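Local coordinates for protein putative NADH-depentdent flavin oxidoreductase (Cupriavidus metallidurans, PDB 5OCS) that probably acts as an Old Yellow Enzyme-type ene-reductase, an FMN-containing TIM-barrel flavoprotein that takes its reducing power from NADPH, at residues P2-I10 and A309-I320; H38-L47 and R84-I95. All coordinates share one frame; numbering follows the deposited sequence.

Both contacts lie around the strands of one TIM barrel, contact 1 at its N-terminal end and contact 2 among the surrounding helices: their centres are 25 Å apart, and about 10 Å separates their nearest atoms. Contact 1 ties the start of the chain to the last helix-strand unit of the barrel, across 298 intervening residues; contact 2, nested within that loop, joins the first two barrel helices. Neither includes an FMN-binding residue. The side chain of Ile-320 in contact 1 is about 10 Å from those of Pro-23 and Arg-231, and that of His-38 in contact 2 about 8 Å from that of Cys-25, each of these being an FMN-binding residue. Contact 2 also borders the second subunit.

Contact 1 (P2-I10 and A309-I320); sequences PHLFDPYRI and AEAIIANNEADI
Residues 2-4 run antiparallel to helix 309-314, with CA atoms 5.3 Å apart at Pro-2 and Ala-314 and 5.1 Å at Leu-4 and Glu-310; after the turn at 3-6, strand 8-10 passes beside Asp-319 and Ile-320. The Glu-310 carboxylate takes three hydrogen bonds. A bend at its second torsion (60°) turns it toward the incoming chain, where OE2 presents its syn lone pair to His-3 ND1 at 2.6 Å in a nearly straight bond (167°). OE1 accepts Leu-4 N at 2.8 Å and a proton from a water that in turn accepts from Phe-5 N. Bonds at both oxygens fix the carboxylate's rotation, its plane only 7° from that of the His-3 ring. His-3 N binds Asp-6 OD2 at 2.8 Å, bracing the type I turn. Beneath this polar edge Ile-313 packs between Pro-2 and Leu-4, its CG2 3.8 Å from Pro-2 CB. A Schellman motif at Asn-316 ends the helix. Beyond it Tyr-8 lays its hydroxyl end against Asp-319 CB, the Asp-319 carboxylate being paired with Lys-290. The Ile-10 and Ile-320 side chains cross at about a right angle, Ile-10 CG2 3.6 Å from Ile-320 CD1. Hairpin 8-10/13-15 covers the N-terminal end of the barrel, as in other Old Yellow Enzymes; Leu-15 and Met-298 join the two isoleucines beneath it, while Leu-4 reaches Leu-341 of helix 333-341.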
loop_
_atom_site.group_PDB
_atom_site.type_symbol
_atom_site.label_atom_id
_atom_site.label_comp_id
_atom_site.label_asym_id
_atom_site.label_seq_id
_atom_site.Cartn_x
_atom_site.Cartn_y
_atom_site.Cartn_z
ATOM N N PRO D 2 20.507 -9.674 21.068
ATOM C CA PRO D 2 19.296 -9.149 20.437
ATOM C C PRO D 2 19.297 -9.247 18.897
ATOM O O PRO D 2 20.353 -9.182 18.249
ATOM C CB PRO D 2 19.261 -7.676 20.913
ATOM C CG PRO D 2 20.612 -7.372 21.443
ATOM C CD PRO D 2 21.480 -8.586 21.272
ATOM N N HIS D 3 18.109 -9.429 18.327
ATOM C CA HIS D 3 17.918 -9.467 16.859
ATOM C C HIS D 3 16.814 -8.526 16.419
ATOM O O HIS D 3 15.926 -8.210 17.212
ATOM C CB HIS D 3 17.558 -10.868 16.414
ATOM C CG HIS D 3 18.635 -11.838 16.715
ATOM N ND1 HIS D 3 19.794 -11.887 15.978
ATOM C CD2 HIS D 3 18.791 -12.709 17.733
ATOM C CE1 HIS D 3 20.598 -12.796 16.500
ATOM N NE2 HIS D 3 20.013 -13.305 17.568
ATOM N N LEU D 4 16.864 -8.133 15.143
ATOM C CA LEU D 4 15.848 -7.240 14.561
ATOM C C LEU D 4 14.402 -7.718 14.776
ATOM O O LEU D 4 13.490 -6.920 15.084
ATOM C CB LEU D 4 16.124 -7.077 13.083
ATOM C CG LEU D 4 15.290 -6.006 12.372
ATOM C CD1 LEU D 4 15.641 -4.625 12.878
ATOM C CD2 LEU D 4 15.519 -6.134 10.896
ATOM N N PHE D 5 14.212 -9.033 14.607
ATOM C CA PHE D 5 12.907 -9.634 14.752
ATOM C C PHE D 5 12.573 -10.173 16.139
ATOM O O PHE D 5 11.575 -10.825 16.281
ATOM C CB PHE D 5 12.641 -10.651 13.626
ATOM C CG PHE D 5 12.370 -10.000 12.328
ATOM C CD1 PHE D 5 11.078 -9.537 12.063
ATOM C CD2 PHE D 5 13.388 -9.715 11.410
ATOM C CE1 PHE D 5 10.799 -8.870 10.899
ATOM C CE2 PHE D 5 13.099 -9.055 10.216
ATOM C CZ PHE D 5 11.801 -8.618 9.978
ATOM N N ASP D 6 13.302 -9.775 17.180
ATOM C CA ASP D 6 12.859 -10.008 18.535
ATOM C C ASP D 6 11.701 -9.104 18.872
ATOM O O ASP D 6 11.723 -7.911 18.522
ATOM C CB ASP D 6 13.920 -9.657 19.554
ATOM C CG ASP D 6 15.108 -10.561 19.518
ATOM O OD1 ASP D 6 15.066 -11.636 18.914
ATOM O OD2 ASP D 6 16.101 -10.148 20.133
ATOM N N PRO D 7 10.701 -9.636 19.594
ATOM C CA PRO D 7 9.711 -8.758 20.209
ATOM C C PRO D 7 10.358 -7.767 21.124
ATOM O O PRO D 7 11.454 -7.993 21.644
ATOM C CB PRO D 7 8.834 -9.722 21.019
ATOM C CG PRO D 7 8.962 -10.998 20.319
ATOM C CD PRO D 7 10.372 -11.052 19.798
ATOM N N TYR D 8 9.714 -6.630 21.312
ATOM C CA TYR D 8 10.235 -5.633 22.220
ATOM C C TYR D 8 9.038 -4.906 22.794
ATOM O O TYR D 8 7.894 -5.308 22.530
ATOM C CB TYR D 8 11.215 -4.731 21.472
ATOM C CG TYR D 8 12.095 -3.879 22.344
ATOM C CD1 TYR D 8 13.032 -4.439 23.201
ATOM C CD2 TYR D 8 11.982 -2.494 22.321
ATOM C CE1 TYR D 8 13.845 -3.643 23.992
ATOM C CE2 TYR D 8 12.785 -1.697 23.124
ATOM C CZ TYR D 8 13.711 -2.278 23.951
ATOM O OH TYR D 8 14.484 -1.440 24.732
ATOM N N ARG D 9 9.294 -3.916 23.630
ATOM C CA ARG D 9 8.292 -3.220 24.408
ATOM C C ARG D 9 8.800 -1.809 24.700
ATOM O O ARG D 9 9.998 -1.623 24.988
ATOM C CB ARG D 9 8.099 -3.949 25.729
ATOM C CG ARG D 9 6.928 -3.458 26.563
ATOM C CD ARG D 9 6.778 -4.185 27.905
ATOM N NE ARG D 9 8.017 -4.288 28.682
ATOM C CZ ARG D 9 8.655 -3.283 29.295
ATOM N NH1 ARG D 9 8.215 -2.021 29.234
ATOM N NH2 ARG D 9 9.775 -3.541 29.969
ATOM N N ILE D 10 7.896 -0.838 24.625
ATOM C CA ILE D 10 8.146 0.532 25.071
ATOM C C ILE D 10 6.995 0.887 25.993
ATOM O O ILE D 10 5.845 0.840 25.587
ATOM C CB ILE D 10 8.306 1.522 23.902
ATOM C CG1 ILE D 10 7.209 1.356 22.845
ATOM C CG2 ILE D 10 9.668 1.316 23.246
ATOM C CD1 ILE D 10 7.179 2.448 21.795
ATOM N N ALA D 309 20.259 -3.269 9.273
ATOM C CA ALA D 309 19.409 -3.124 10.449
ATOM C C ALA D 309 19.698 -4.167 11.538
ATOM O O ALA D 309 19.795 -3.834 12.712
ATOM C CB ALA D 309 17.958 -3.182 10.029
ATOM N N GLU D 310 19.852 -5.434 11.140
ATOM C CA GLU D 310 20.190 -6.501 12.070
ATOM C C GLU D 310 21.467 -6.131 12.838
ATOM O O GLU D 310 21.539 -6.293 14.075
ATOM C CB GLU D 310 20.374 -7.811 11.299
ATOM C CG GLU D 310 20.917 -9.009 12.081
ATOM C CD GLU D 310 20.046 -9.427 13.252
ATOM O OE1 GLU D 310 18.856 -9.025 13.351
ATOM O OE2 GLU D 310 20.537 -10.196 14.093
ATOM N N ALA D 311 22.455 -5.637 12.102
ATOM C CA ALA D 311 23.740 -5.339 12.721
ATOM C C ALA D 311 23.609 -4.226 13.754
ATOM O O ALA D 311 24.218 -4.306 14.853
ATOM C CB ALA D 311 24.795 -4.965 11.687
ATOM N N ILE D 312 22.847 -3.182 13.423
ATOM C CA ILE D 312 22.565 -2.129 14.406
ATOM C C ILE D 312 22.014 -2.759 15.686
ATOM O O ILE D 312 22.406 -2.385 16.776
ATOM C CB ILE D 312 21.640 -1.022 13.833
ATOM C CG1 ILE D 312 22.438 -0.154 12.842
ATOM C CG2 ILE D 312 20.988 -0.193 14.945
ATOM C CD1 ILE D 312 21.563 0.734 11.973
ATOM N N ILE D 313 21.067 -3.687 15.584
ATOM C CA ILE D 313 20.505 -4.242 16.804
ATOM C C ILE D 313 21.499 -5.188 17.480
ATOM O O ILE D 313 21.686 -5.137 18.710
ATOM C CB ILE D 313 19.195 -4.983 16.521
ATOM C CG1 ILE D 313 18.139 -4.021 15.906
ATOM C CG2 ILE D 313 18.679 -5.664 17.759
ATOM C CD1 ILE D 313 17.745 -2.827 16.744
ATOM N N ALA D 314 22.094 -6.071 16.680
ATOM C CA ALA D 314 22.948 -7.147 17.223
ATOM C C ALA D 314 24.225 -6.582 17.829
ATOM O O ALA D 314 24.729 -7.125 18.813
ATOM C CB ALA D 314 23.263 -8.178 16.154
ATOM N N ASN D 315 24.694 -5.447 17.288
ATOM C CA ASN D 315 25.849 -4.736 17.828
ATOM C C ASN D 315 25.500 -3.747 18.962
ATOM O O ASN D 315 26.336 -2.917 19.351
ATOM C CB ASN D 315 26.595 -4.043 16.663
ATOM C CG ASN D 315 28.049 -3.699 16.994
ATOM O OD1 ASN D 315 28.735 -4.441 17.742
ATOM N ND2 ASN D 315 28.540 -2.564 16.440
ATOM N N ASN D 316 24.283 -3.829 19.504
ATOM C CA ASN D 316 23.857 -3.044 20.637
ATOM C C ASN D 316 23.943 -1.522 20.416
ATOM O O ASN D 316 24.235 -0.765 21.353
ATOM C CB ASN D 316 24.637 -3.480 21.893
ATOM C CG ASN D 316 24.264 -4.886 22.337
ATOM O OD1 ASN D 316 23.161 -5.106 22.782
ATOM N ND2 ASN D 316 25.181 -5.834 22.199
ATOM N N GLU D 317 23.730 -1.094 19.166
ATOM C CA GLU D 317 23.754 0.328 18.822
ATOM C C GLU D 317 22.410 0.986 19.128
ATOM O O GLU D 317 22.378 2.172 19.373
ATOM C CB GLU D 317 24.156 0.567 17.366
ATOM C CG GLU D 317 25.593 0.188 17.043
ATOM C CD GLU D 317 25.954 0.230 15.570
ATOM O OE1 GLU D 317 25.497 1.128 14.838
ATOM O OE2 GLU D 317 26.738 -0.633 15.129
ATOM N N ALA D 318 21.313 0.219 19.087
ATOM C CA ALA D 318 19.971 0.738 19.336
ATOM C C ALA D 318 19.062 -0.429 19.703
ATOM O O ALA D 318 19.389 -1.579 19.402
ATOM C CB ALA D 318 19.426 1.485 18.107
ATOM N N ASP D 319 17.947 -0.129 20.350
ATOM C CA ASP D 319 16.918 -1.122 20.664
ATOM C C ASP D 319 15.820 -1.207 19.617
ATOM O O ASP D 319 15.221 -2.274 19.430
ATOM C CB ASP D 319 16.307 -0.777 22.004
ATOM C CG ASP D 319 17.354 -0.625 23.069
ATOM O OD1 ASP D 319 18.036 -1.643 23.272
ATOM O OD2 ASP D 319 17.520 0.467 23.635
ATOM N N ILE D 320 15.563 -0.086 18.954
ATOM C CA ILE D 320 14.562 0.005 17.896
ATOM C C ILE D 320 15.211 0.801 16.776
ATOM O O ILE D 320 15.981 1.752 17.046
ATOM C CB ILE D 320 13.311 0.720 18.415
ATOM C CG1 ILE D 320 12.603 -0.151 19.470
ATOM C CG2 ILE D 320 12.377 1.060 17.254
ATOM C CD1 ILE D 320 11.536 0.588 20.220
HETATM O O HOH W 1 16.383 -10.602 13.137
#

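Contact 2 (H38-L47 and R84-I95); sequences HMIHLGQMAL and RVLGAVRNHSPI
Val-85 sets its two methyls among His-38, Met-39 and Leu-42 in the first turns of helix 38-46. Its CG1 comes to 4.0 Å from Leu-42 CD1, the two side chains crossing at about a right angle, and to 3.7 Å from the carbonyl O of His-38; its CG2 leans on the backbone N of Met-39 and on His-38 CB. The Met-39 side chain bends over toward Ala-88, but it is modelled in two conformers and its very close sulfur contact is doubtful. One turn on, Gly-43 presents bare backbone beside Val-89 CG2. Ala-46 then points its methyl into the gap between Val-89 and Ile-95, 3.7 Å from Val-89 CG1 and 3.9 Å from Ile-95 CG2. The helices run in the same general direction, their axes 9.3 Å apart at closest approach and crossing at -33°.

The polar fastening is at the C-terminal ends. Ser-93 swings OG anti to its backbone N (chi1 171°), which brings the hydroxyl to Ala-46 O as donor at 2.6 Å, from 38° above the carbonyl plane. The same OG accepts Ile-95 N at 3.0 Å, forming an ST turn, so one hydroxyl both shapes its own chain and bonds to the end of helix 38-46. Leu-47 CD2 rests 3.6 Å from His-92 O and also touches Ser-93 CB. His-92 itself hydrogen-bonds through NE2 to Asp-36 of the second subunit, whose Trp-37 packs on Leu-47; the dimer interface thus reaches this end as well as His-41, which bonds to Tyr-351 of the second subunit. On the inner side, Leu-42 and Ile-95 meet strand 52-59 and Val-89 meets strand 96-102, placing the pair as adjacent helices of two successive beta-alpha-beta crossovers around the barrel.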
loop_
_atom_site.group_PDB
_atom_site.type_symbol
_atom_site.label_atom_id
_atom_site.label_comp_id
_atom_site.label_asym_id
_atom_site.label_seq_id
_atom_site.Cartn_x
_atom_site.Cartn_y
_atom_site.Cartn_z
ATOM N N HIS D 38 -3.984 9.734 3.222
ATOM C CA HIS D 38 -3.558 9.171 4.492
ATOM C C HIS D 38 -4.113 7.788 4.705
ATOM O O HIS D 38 -3.420 6.928 5.249
ATOM C CB HIS D 38 -3.897 10.052 5.673
ATOM C CG HIS D 38 -3.140 11.331 5.666
ATOM N ND1 HIS D 38 -3.592 12.444 5.020
ATOM C CD2 HIS D 38 -1.927 11.649 6.157
ATOM C CE1 HIS D 38 -2.693 13.410 5.118
ATOM N NE2 HIS D 38 -1.685 12.954 5.834
ATOM N N MET D 39 -5.340 7.548 4.280
ATOM C CA MET D 39 -5.899 6.189 4.263
ATOM C C MET D 39 -5.011 5.210 3.488
ATOM O O MET D 39 -4.651 4.130 3.966
ATOM C CB MET D 39 -7.310 6.231 3.629
ATOM C CG MET D 39 -8.006 4.885 3.537
ATOM S SD MET D 39 -8.403 4.218 5.160
ATOM C CE MET D 39 -9.774 5.289 5.627
ATOM N N ILE D 40 -4.694 5.577 2.260
ATOM C CA ILE D 40 -3.872 4.717 1.370
ATOM C C ILE D 40 -2.448 4.525 1.914
ATOM O O ILE D 40 -1.923 3.389 2.024
ATOM C CB ILE D 40 -3.787 5.347 -0.047
ATOM C CG1 ILE D 40 -5.203 5.431 -0.644
ATOM C CG2 ILE D 40 -2.838 4.533 -0.925
ATOM C CD1 ILE D 40 -5.375 6.221 -1.937
ATOM N N HIS D 41 -1.857 5.616 2.354
ATOM C CA HIS D 41 -0.470 5.600 2.850
ATOM C C HIS D 41 -0.294 4.936 4.187
ATOM O O HIS D 41 0.538 4.018 4.345
ATOM C CB HIS D 41 0.032 7.041 2.885
ATOM C CG HIS D 41 1.374 7.195 3.515
ATOM N ND1 HIS D 41 2.523 6.689 2.954
ATOM C CD2 HIS D 41 1.734 7.757 4.689
ATOM C CE1 HIS D 41 3.544 6.977 3.737
ATOM N NE2 HIS D 41 3.087 7.593 4.810
ATOM N N LEU D 42 -1.058 5.391 5.174
ATOM C CA LEU D 42 -0.994 4.794 6.508
ATOM C C LEU D 42 -1.527 3.382 6.502
ATOM O O LEU D 42 -1.015 2.502 7.223
ATOM C CB LEU D 42 -1.696 5.695 7.561
ATOM C CG LEU D 42 -0.970 7.010 7.851
ATOM C CD1 LEU D 42 -1.775 7.806 8.853
ATOM C CD2 LEU D 42 0.463 6.836 8.374
ATOM N N GLY D 43 -2.512 3.105 5.648
ATOM C CA GLY D 43 -2.943 1.703 5.487
ATOM C C GLY D 43 -1.815 0.780 5.026
ATOM O O GLY D 43 -1.573 -0.288 5.653
ATOM N N GLN D 44 -1.073 1.186 3.984
ATOM C CA GLN D 44 0.131 0.413 3.558
ATOM C C GLN D 44 1.112 0.253 4.677
ATOM O O GLN D 44 1.627 -0.834 4.915
ATOM C CB GLN D 44 0.966 1.122 2.469
ATOM C CG GLN D 44 0.335 1.139 1.145
ATOM C CD GLN D 44 1.074 2.121 0.253
ATOM O OE1 GLN D 44 2.191 1.839 -0.210
ATOM N NE2 GLN D 44 0.476 3.282 0.040
ATOM N N MET D 45 1.477 1.367 5.288
ATOM C CA MET D 45 2.473 1.314 6.339
ATOM C C MET D 45 2.049 0.345 7.450
ATOM O O MET D 45 2.861 -0.462 7.921
ATOM C CB MET D 45 2.711 2.718 6.908
ATOM C CG MET D 45 3.385 3.716 5.996
ATOM S SD MET D 45 4.997 3.272 5.308
ATOM C CE MET D 45 4.587 2.554 3.762
ATOM N N ALA D 46 0.764 0.404 7.840
ATOM C CA ALA D 46 0.243 -0.401 8.924
ATOM C C ALA D 46 0.209 -1.898 8.601
ATOM O O ALA D 46 0.146 -2.700 9.548
ATOM C CB ALA D 46 -1.150 0.082 9.347
ATOM N N LEU D 47 0.229 -2.263 7.314
ATOM C CA LEU D 47 0.212 -3.652 6.862
ATOM C C LEU D 47 1.569 -4.224 6.493
ATOM O O LEU D 47 1.665 -5.339 5.962
ATOM C CB LEU D 47 -0.765 -3.751 5.678
ATOM C CG LEU D 47 -2.207 -3.418 6.153
ATOM C CD1 LEU D 47 -3.173 -3.318 4.976
ATOM C CD2 LEU D 47 -2.783 -4.363 7.180
ATOM N N ARG D 84 -11.043 8.440 11.028
ATOM C CA ARG D 84 -11.486 7.599 9.892
ATOM C C ARG D 84 -10.359 6.716 9.371
ATOM O O ARG D 84 -10.545 5.521 9.135
ATOM C CB ARG D 84 -12.045 8.432 8.759
ATOM C CG ARG D 84 -13.411 9.031 9.080
ATOM C CD ARG D 84 -14.072 9.676 7.827
ATOM N NE ARG D 84 -13.567 11.021 7.555
ATOM C CZ ARG D 84 -13.967 12.147 8.180
ATOM N NH1 ARG D 84 -13.410 13.301 7.849
ATOM N NH2 ARG D 84 -14.902 12.135 9.144
ATOM N N VAL D 85 -9.182 7.295 9.250
ATOM C CA VAL D 85 -7.987 6.543 8.845
ATOM C C VAL D 85 -7.635 5.485 9.870
ATOM O O VAL D 85 -7.405 4.307 9.521
ATOM C CB VAL D 85 -6.779 7.484 8.628
ATOM C CG1 VAL D 85 -5.545 6.685 8.261
ATOM C CG2 VAL D 85 -7.064 8.458 7.497
ATOM N N LEU D 86 -7.576 5.874 11.142
ATOM C CA LEU D 86 -7.234 4.889 12.184
ATOM C C LEU D 86 -8.218 3.730 12.248
ATOM O O LEU D 86 -7.841 2.614 12.508
ATOM C CB LEU D 86 -7.173 5.552 13.578
ATOM C CG LEU D 86 -6.048 6.542 13.750
ATOM C CD1 LEU D 86 -6.291 7.414 14.983
ATOM C CD2 LEU D 86 -4.705 5.810 13.863
ATOM N N GLY D 87 -9.500 3.990 12.019
ATOM C CA GLY D 87 -10.485 2.917 12.118
ATOM C C GLY D 87 -10.268 1.827 11.065
ATOM O O GLY D 87 -10.452 0.618 11.333
ATOM N N ALA D 88 -9.837 2.247 9.887
ATOM C CA ALA D 88 -9.483 1.329 8.807
ATOM C C ALA D 88 -8.234 0.535 9.189
ATOM O O ALA D 88 -8.131 -0.682 8.996
ATOM C CB ALA D 88 -9.194 2.101 7.574
ATOM N N VAL D 89 -7.251 1.237 9.716
ATOM C CA VAL D 89 -6.077 0.540 10.239
ATOM C C VAL D 89 -6.454 -0.532 11.249
ATOM O O VAL D 89 -6.003 -1.690 11.146
ATOM C CB VAL D 89 -5.022 1.497 10.798
ATOM C CG1 VAL D 89 -3.941 0.763 11.605
ATOM C CG2 VAL D 89 -4.407 2.316 9.671
ATOM N N ARG D 90 -7.250 -0.168 12.247
ATOM C CA ARG D 90 -7.664 -1.128 13.257
ATOM C C ARG D 90 -8.467 -2.334 12.764
ATOM O O ARG D 90 -8.368 -3.436 13.338
ATOM C CB ARG D 90 -8.419 -0.447 14.403
ATOM C CG ARG D 90 -7.705 0.697 15.112
ATOM C CD ARG D 90 -6.277 0.437 15.508
ATOM N NE ARG D 90 -5.762 1.514 16.394
ATOM C CZ ARG D 90 -4.567 1.447 16.991
ATOM N NH1 ARG D 90 -3.737 0.434 16.734
ATOM N NH2 ARG D 90 -4.193 2.405 17.832
ATOM N N ASN D 91 -9.193 -2.147 11.685
ATOM C CA ASN D 91 -9.910 -3.257 11.055
ATOM C C ASN D 91 -9.010 -4.289 10.454
ATOM O O ASN D 91 -9.445 -5.416 10.301
ATOM C CB ASN D 91 -10.873 -2.701 9.971
ATOM C CG ASN D 91 -12.184 -2.254 10.547
ATOM O OD1 ASN D 91 -12.621 -2.760 11.577
ATOM N ND2 ASN D 91 -12.854 -1.348 9.850
ATOM N N HIS D 92 -7.748 -3.935 10.173
ATOM C CA HIS D 92 -6.884 -4.780 9.333
ATOM C C HIS D 92 -5.513 -5.125 9.885
ATOM O O HIS D 92 -4.931 -6.091 9.422
ATOM C CB HIS D 92 -6.737 -4.136 7.958
ATOM C CG HIS D 92 -8.031 -4.060 7.243
ATOM N ND1 HIS D 92 -8.690 -5.198 6.834
ATOM C CD2 HIS D 92 -8.831 -3.020 6.940
ATOM C CE1 HIS D 92 -9.845 -4.846 6.298
ATOM N NE2 HIS D 92 -9.948 -3.527 6.347
ATOM N N SER D 93 -5.025 -4.384 10.870
ATOM C CA SER D 93 -3.642 -4.525 11.312
ATOM C C SER D 93 -3.472 -4.670 12.812
ATOM O O SER D 93 -4.171 -4.031 13.577
ATOM C CB SER D 93 -2.840 -3.329 10.849
ATOM O OG SER D 93 -1.540 -3.322 11.425
ATOM N N PRO D 94 -2.470 -5.449 13.248
ATOM C CA PRO D 94 -2.145 -5.497 14.684
ATOM C C PRO D 94 -1.046 -4.498 15.099
ATOM O O PRO D 94 -0.693 -4.468 16.249
ATOM C CB PRO D 94 -1.570 -6.909 14.847
ATOM C CG PRO D 94 -0.886 -7.147 13.569
ATOM C CD PRO D 94 -1.655 -6.416 12.481
ATOM N N ILE D 95 -0.549 -3.680 14.184
ATOM C CA ILE D 95 0.568 -2.809 14.469
ATOM C C ILE D 95 0.258 -1.806 15.583
ATOM O O ILE D 95 -0.889 -1.407 15.812
ATOM C CB ILE D 95 1.024 -2.056 13.180
ATOM C CG1 ILE D 95 2.489 -1.617 13.290
ATOM C CG2 ILE D 95 0.069 -0.894 12.867
ATOM C CD1 ILE D 95 3.104 -1.185 11.987
#